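Local coordinates for protein type III Pentaketide Synthase (Neurospora crassa, PDB 3EUO) that probably transfers acyl groups to build pentaketides, as a fungal type III polyketide synthase of the chalcone/stilbene synthase family, at residues Lys263-Gln267 with Gly305-Met310. Residues are numbered along the deposited sequence; the frame is centred on the assembly and turned at random.
Sequences KASLQ and GAESAM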
# COMPACT_ATOMS: atom_id res chain seq x y z
N LYS A 263 -18.72 18.25 -2.18
CA LYS A 263 -19.06 19.47 -2.91
C LYS A 263 -18.35 20.68 -2.30
O LYS A 263 -17.80 21.50 -3.04
CB LYS A 263 -20.58 19.70 -2.92
CG LYS A 263 -21.02 20.90 -3.75
CD LYS A 263 -22.51 21.10 -3.70
CE LYS A 263 -22.91 22.39 -4.42
NZ LYS A 263 -24.39 22.55 -4.48
N ALA A 264 -18.33 20.75 -0.97
CA ALA A 264 -17.71 21.85 -0.23
C ALA A 264 -16.19 21.94 -0.40
O ALA A 264 -15.61 23.02 -0.25
CB ALA A 264 -18.07 21.77 1.25
N SER A 265 -15.55 20.82 -0.71
CA SER A 265 -14.09 20.77 -0.82
C SER A 265 -13.55 21.25 -2.17
O SER A 265 -12.36 21.58 -2.27
CB SER A 265 -13.57 19.37 -0.53
OG SER A 265 -13.89 18.47 -1.58
N LEU A 266 -14.41 21.30 -3.18
CA LEU A 266 -13.98 21.58 -4.56
C LEU A 266 -13.36 22.97 -4.76
O LEU A 266 -12.23 23.08 -5.22
CB LEU A 266 -15.14 21.38 -5.56
CG LEU A 266 -15.70 19.97 -5.80
CD1 LEU A 266 -17.03 20.05 -6.51
CD2 LEU A 266 -14.73 19.09 -6.61
N GLN A 267 -14.10 24.01 -4.39
CA GLN A 267 -13.64 25.39 -4.58
C GLN A 267 -12.29 25.68 -3.90
O GLN A 267 -11.38 26.18 -4.56
CB GLN A 267 -14.72 26.40 -4.13
CG GLN A 267 -16.09 26.22 -4.82
CD GLN A 267 -17.14 25.52 -3.95
OE1 GLN A 267 -18.27 26.02 -3.81
NE2 GLN A 267 -16.79 24.36 -3.37
N GLY A 305 -23.16 18.04 -8.26
CA GLY A 305 -22.55 18.90 -7.24
C GLY A 305 -21.38 19.73 -7.75
O GLY A 305 -21.25 20.91 -7.40
N ALA A 306 -20.52 19.11 -8.57
CA ALA A 306 -19.38 19.81 -9.17
C ALA A 306 -19.85 20.89 -10.14
O ALA A 306 -19.33 22.00 -10.14
CB ALA A 306 -18.45 18.83 -9.87
N GLU A 307 -20.86 20.56 -10.95
CA GLU A 307 -21.50 21.52 -11.86
C GLU A 307 -22.01 22.74 -11.11
O GLU A 307 -21.85 23.87 -11.57
CB GLU A 307 -22.66 20.86 -12.61
CG GLU A 307 -22.24 19.81 -13.61
CD GLU A 307 -23.39 18.92 -14.05
OE1 GLU A 307 -24.57 19.24 -13.76
OE2 GLU A 307 -23.12 17.89 -14.69
N SER A 308 -22.63 22.50 -9.95
CA SER A 308 -23.19 23.57 -9.12
C SER A 308 -22.09 24.39 -8.45
O SER A 308 -22.07 25.61 -8.56
CB SER A 308 -24.13 22.98 -8.06
OG SER A 308 -24.60 23.98 -7.18
N ALA A 309 -21.18 23.70 -7.75
CA ALA A 309 -20.12 24.35 -6.98
C ALA A 309 -19.18 25.19 -7.84
O ALA A 309 -18.78 26.29 -7.43
CB ALA A 309 -19.32 23.31 -6.20
N MET A 310 -18.82 24.68 -9.02
CA MET A 310 -17.81 25.33 -9.86
C MET A 310 -18.40 26.05 -11.08
O MET A 310 -17.66 26.59 -11.90
CB MET A 310 -16.74 24.32 -10.31
CG MET A 310 -15.97 23.57 -9.20
SD MET A 310 -15.30 24.58 -7.84
CE MET A 310 -14.08 25.60 -8.67
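L266 meets the helix of 305-310 as a knob in a hole formed by G305, A306, A309 and M310. Its CD1 does the reaching, ending 3.6 Å from A306 CA, while A309 CB forms another wall of the hole. Lower on the same side chain, L266 CB lies 3.9 Å from M310 SD. M310 is bent at chi2 and again at chi3, and these bends bring its thioether obliquely across the side chain of Q267, with SD 3.5 Å from Q267 CG. The small residues G305, A306 and A309 give the knob its place: the two short axes approach to 9.1 Å and cross at -43°. Both segments belong to the C-terminal half of a thiolase fold, where helices 258-277 and 300-310 pack beside the central sheet; L266 also touches C363 and F365 of strand 359-366, and A306 rests on M295 of strand 292-295. Farther out, A309 CB lies against the face of the Q267 carboxamide, 3.8 Å from Q267 CD, and NE2 makes a weak, bent bond back to K263 O (122° at the hydrogen). At the polar edge, K263 leaves its helix with CG anti to the backbone N (chi1 -175°); the chain then stays extended, which carries its methylenes past G305 O and sets NZ beside S308, where it donates to OG at 3.1 Å. Replacing K263 with an alanine would probably uncover G305 and the flank of A309, and leave the S308 hydroxyl without the ammonium donor that bridges the two helices.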